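Local coordinates for protein Serpin48 (Tenebrio molitor, PDB 3OZQ) that probably acts as a serine protease inhibitor of the serpin family, specifically inhibiting the protease SPE in insect innate immunity, at residues N95-T101 against Q120-F126. Residue numbers count along the deposited sequence, not the author numbering.
Sequences NKIYVKT and QSENVDF
K96 NZ forms a salt bridge to E122 OE2 (2.9 Å) and a hydrogen bond to Q120 OE1 (2.8 Å), reaching both acceptors from the same face of a parallel strand pair; from an extended chi1 (t), an off-rotamer chi2 of 109° and a p chi3 bend the lysine toward them. A water accepts a weak bond from K96 NZ (3.5 Å), donates to E122 OE1 (2.7 Å) and lies 3.1 Å from Y98 OH. Beneath this cluster residues 95-100, the end of strand 90-100, and strand 120-124 run in the same direction, the axes of these short segments 4.4 Å apart at closest and 30° from parallel. K96 pairs with Q120, I97 with S121, Y98 with E122 and V99 with N123, at CA-CA distances of 4.5 to 5.0 Å. Odd residues of 95-99 supply the backbone bonds: Q120 N to N95 O (3.1 Å), I97 N to Q120 O (2.8 Å), E122 N to I97 O (3.1 Å), V99 N to E122 O (2.8 Å) and V124 N to V99 O (2.9 Å). S121 OG also donates to I97 O (2.9 Å). K100 and V124 close the pairing at a wider CA-CA distance of 5.6 Å, their side chains diverging; Y98 CB packs against V124 CG1 (3.6 Å) and F126 CZ (4.0 Å), and K100 N lies at the F126 ring edge, 3.4 Å from CE2. This is a beta-alpha-beta unit with helix 107-115 in the connection, 120-124 forming an edge strand of serpin sheet A. Helix 129-143 packs on the K96/Y98 face, W139 making a cation-pi contact with K96; I97 faces helix 38-50, and strand 163-174 pairs antiparallel with the far edge of 90-100.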
ATOM      1  N   ASN A  95      -0.682   5.921  11.313  1.00 35.25           N
ATOM      2  CA  ASN A  95       0.401   6.715  10.773  1.00 34.68           C
ATOM      3  C   ASN A  95       0.806   7.747  11.803  1.00 36.71           C
ATOM      4  O   ASN A  95      -0.034   8.451  12.365  1.00 37.34           O
ATOM      5  CB  ASN A  95      -0.006   7.410   9.463  1.00 36.70           C
ATOM      6  CG  ASN A  95      -0.369   6.422   8.357  1.00 41.34           C
ATOM      7  OD1 ASN A  95      -0.903   6.811   7.298  1.00 38.69           O
ATOM      8  ND2 ASN A  95      -0.091   5.138   8.593  1.00 31.40           N
ATOM      9  N   LYS A  96       2.102   7.832  12.053  1.00 37.27           N
ATOM     10  CA  LYS A  96       2.597   8.738  13.075  1.00 36.17           C
ATOM     11  C   LYS A  96       3.984   9.256  12.750  1.00 36.79           C
ATOM     12  O   LYS A  96       4.798   8.572  12.128  1.00 35.53           O
ATOM     13  CB  LYS A  96       2.591   8.034  14.425  1.00 37.05           C
ATOM     14  CG  LYS A  96       3.296   8.799  15.504  1.00 40.41           C
ATOM     15  CD  LYS A  96       2.353   9.352  16.507  1.00 45.32           C
ATOM     16  CE  LYS A  96       1.801   8.271  17.386  1.00 41.42           C
ATOM     17  NZ  LYS A  96       1.417   8.877  18.704  1.00 39.04           N
ATOM     18  N   ILE A  97       4.249  10.487  13.173  1.00 36.40           N
ATOM     19  CA  ILE A  97       5.563  11.068  13.017  1.00 33.78           C
ATOM     20  C   ILE A  97       6.092  11.302  14.410  1.00 39.36           C
ATOM     21  O   ILE A  97       5.629  12.204  15.099  1.00 42.15           O
ATOM     22  CB  ILE A  97       5.508  12.383  12.221  1.00 38.73           C
ATOM     23  CG1 ILE A  97       5.045  12.102  10.782  1.00 37.96           C
ATOM     24  CG2 ILE A  97       6.867  13.064  12.208  1.00 38.50           C
ATOM     25  CD1 ILE A  97       5.267  13.274   9.832  1.00 34.93           C
ATOM     26  N   TYR A  98       7.013  10.450  14.844  1.00 35.67           N
ATOM     27  CA  TYR A  98       7.638  10.602  16.160  1.00 35.29           C
ATOM     28  C   TYR A  98       8.877  11.474  16.044  1.00 39.15           C
ATOM     29  O   TYR A  98       9.694  11.256  15.149  1.00 36.94           O
ATOM     30  CB  TYR A  98       8.035   9.248  16.729  1.00 36.05           C
ATOM     31  CG  TYR A  98       6.885   8.432  17.245  1.00 38.95           C
ATOM     32  CD1 TYR A  98       6.445   8.566  18.555  1.00 38.40           C
ATOM     33  CD2 TYR A  98       6.229   7.526  16.418  1.00 35.83           C
ATOM     34  CE1 TYR A  98       5.393   7.813  19.027  1.00 41.85           C
ATOM     35  CE2 TYR A  98       5.184   6.767  16.880  1.00 40.45           C
ATOM     36  CZ  TYR A  98       4.767   6.908  18.183  1.00 40.47           C
ATOM     37  OH  TYR A  98       3.714   6.151  18.635  1.00 36.09           O
ATOM     38  N   VAL A  99       9.018  12.432  16.970  1.00 34.83           N
ATOM     39  CA  VAL A  99      10.086  13.427  16.924  1.00 38.14           C
ATOM     40  C   VAL A  99      10.954  13.486  18.207  1.00 38.66           C
ATOM     41  O   VAL A  99      10.452  13.365  19.323  1.00 41.11           O
ATOM     42  CB  VAL A  99       9.505  14.829  16.600  1.00 37.24           C
ATOM     43  CG1 VAL A  99      10.605  15.852  16.504  1.00 41.16           C
ATOM     44  CG2 VAL A  99       8.694  14.773  15.283  1.00 36.71           C
ATOM     45  N   LYS A 100      12.257  13.652  18.014  1.00 38.14           N
ATOM     46  CA  LYS A 100      13.256  13.683  19.090  1.00 44.05           C
ATOM     47  C   LYS A 100      12.791  14.606  20.224  1.00 42.73           C
ATOM     48  O   LYS A 100      12.377  15.729  19.946  1.00 41.79           O
ATOM     49  CB  LYS A 100      14.567  14.190  18.480  1.00 45.15           C
ATOM     50  CG  LYS A 100      15.809  14.161  19.351  1.00 47.94           C
ATOM     51  CD  LYS A 100      17.001  14.634  18.523  1.00 41.27           C
ATOM     52  CE  LYS A 100      18.214  15.007  19.391  1.00 51.29           C
ATOM     53  NZ  LYS A 100      18.914  13.815  19.970  1.00 53.98           N
ATOM     54  N   THR A 101      12.842  14.145  21.482  1.00 40.65           N
ATOM     55  CA  THR A 101      12.240  14.917  22.589  1.00 48.30           C
ATOM     56  C   THR A 101      12.780  16.338  22.682  1.00 48.95           C
ATOM     57  O   THR A 101      12.061  17.256  23.075  1.00 51.86           O
ATOM     58  CB  THR A 101      12.310  14.239  24.014  1.00 48.45           C
ATOM     59  OG1 THR A 101      13.488  13.432  24.152  1.00 52.45           O
ATOM     60  CG2 THR A 101      11.082  13.375  24.272  1.00 50.27           C
ATOM     61  N   GLN A 120      -0.817  11.286  13.211  1.00 45.18           N
ATOM     62  CA  GLN A 120      -0.505  12.192  14.310  1.00 42.67           C
ATOM     63  C   GLN A 120       0.987  12.361  14.504  1.00 44.54           C
ATOM     64  O   GLN A 120       1.778  11.716  13.822  1.00 38.88           O
ATOM     65  CB  GLN A 120      -1.207  11.768  15.590  1.00 45.88           C
ATOM     66  CG  GLN A 120      -0.713  10.517  16.200  1.00 45.86           C
ATOM     67  CD  GLN A 120      -1.668  10.015  17.253  1.00 48.95           C
ATOM     68  OE1 GLN A 120      -1.254   9.470  18.277  1.00 47.43           O
ATOM     69  NE2 GLN A 120      -2.961  10.192  17.002  1.00 50.48           N
ATOM     70  N   SER A 121       1.372  13.261  15.411  1.00 39.55           N
ATOM     71  CA  SER A 121       2.783  13.496  15.668  1.00 45.74           C
ATOM     72  C   SER A 121       3.010  13.667  17.162  1.00 46.23           C
ATOM     73  O   SER A 121       2.143  14.170  17.880  1.00 47.59           O
ATOM     74  CB  SER A 121       3.285  14.702  14.882  1.00 43.99           C
ATOM     75  OG  SER A 121       4.679  14.891  15.060  1.00 49.06           O
ATOM     76  N   GLU A 122       4.173  13.228  17.623  1.00 47.13           N
ATOM     77  CA  GLU A 122       4.419  13.065  19.049  1.00 44.98           C
ATOM     78  C   GLU A 122       5.919  13.050  19.314  1.00 47.85           C
ATOM     79  O   GLU A 122       6.695  12.561  18.484  1.00 41.36           O
ATOM     80  CB  GLU A 122       3.750  11.765  19.515  1.00 46.13           C
ATOM     81  CG  GLU A 122       4.033  11.333  20.936  1.00 50.55           C
ATOM     82  CD  GLU A 122       3.051  10.274  21.416  1.00 50.73           C
ATOM     83  OE1 GLU A 122       3.471   9.322  22.125  1.00 48.81           O
ATOM     84  OE2 GLU A 122       1.846  10.403  21.090  1.00 53.61           O
ATOM     85  N   ASN A 123       6.330  13.629  20.448  1.00 48.58           N
ATOM     86  CA  ASN A 123       7.726  13.592  20.879  1.00 41.86           C
ATOM     87  C   ASN A 123       8.029  12.290  21.575  1.00 42.78           C
ATOM     88  O   ASN A 123       7.186  11.756  22.294  1.00 46.62           O
ATOM     89  CB  ASN A 123       8.064  14.754  21.836  1.00 42.67           C
ATOM     90  CG  ASN A 123       8.404  16.031  21.104  1.00 42.36           C
ATOM     91  OD1 ASN A 123       9.453  16.136  20.474  1.00 45.33           O
ATOM     92  ND2 ASN A 123       7.514  17.012  21.180  1.00 45.60           N
ATOM     93  N   VAL A 124       9.240  11.782  21.376  1.00 43.08           N
ATOM     94  CA  VAL A 124       9.642  10.536  22.008  1.00 39.17           C
ATOM     95  C   VAL A 124      11.141  10.580  22.207  1.00 45.45           C
ATOM     96  O   VAL A 124      11.862  11.146  21.387  1.00 41.28           O
ATOM     97  CB  VAL A 124       9.247   9.283  21.154  1.00 45.66           C
ATOM     98  CG1 VAL A 124       9.979   9.281  19.818  1.00 40.59           C
ATOM     99  CG2 VAL A 124       9.532   7.994  21.914  1.00 38.58           C
ATOM    100  N   ASP A 125      11.604   9.999  23.309  1.00 45.96           N
ATOM    101  CA  ASP A 125      13.031   9.915  23.574  1.00 48.57           C
ATOM    102  C   ASP A 125      13.632   8.692  22.901  1.00 45.68           C
ATOM    103  O   ASP A 125      13.401   7.566  23.339  1.00 46.38           O
ATOM    104  CB  ASP A 125      13.298   9.839  25.077  1.00 51.12           C
ATOM    105  CG  ASP A 125      14.778   9.986  25.410  1.00 55.79           C
ATOM    106  OD1 ASP A 125      15.607   9.942  24.475  1.00 50.71           O
ATOM    107  OD2 ASP A 125      15.112  10.144  26.604  1.00 58.57           O
ATOM    108  N   PHE A 126      14.416   8.913  21.851  1.00 45.61           N
ATOM    109  CA  PHE A 126      15.055   7.802  21.145  1.00 45.01           C
ATOM    110  C   PHE A 126      16.322   7.308  21.863  1.00 50.32           C
ATOM    111  O   PHE A 126      16.918   6.308  21.459  1.00 50.48           O
ATOM    112  CB  PHE A 126      15.383   8.179  19.694  1.00 41.57           C
ATOM    113  CG  PHE A 126      14.174   8.570  18.858  1.00 42.29           C
ATOM    114  CD1 PHE A 126      13.303   7.611  18.365  1.00 43.19           C
ATOM    115  CD2 PHE A 126      13.939   9.895  18.545  1.00 41.99           C
ATOM    116  CE1 PHE A 126      12.203   7.974  17.590  1.00 45.42           C
ATOM    117  CE2 PHE A 126      12.844  10.264  17.767  1.00 41.17           C
ATOM    118  CZ  PHE A 126      11.986   9.314  17.290  1.00 37.04           C
TER
HETATM  119  O   HOH W   1       2.479   6.951  21.365  1.00 40.41           O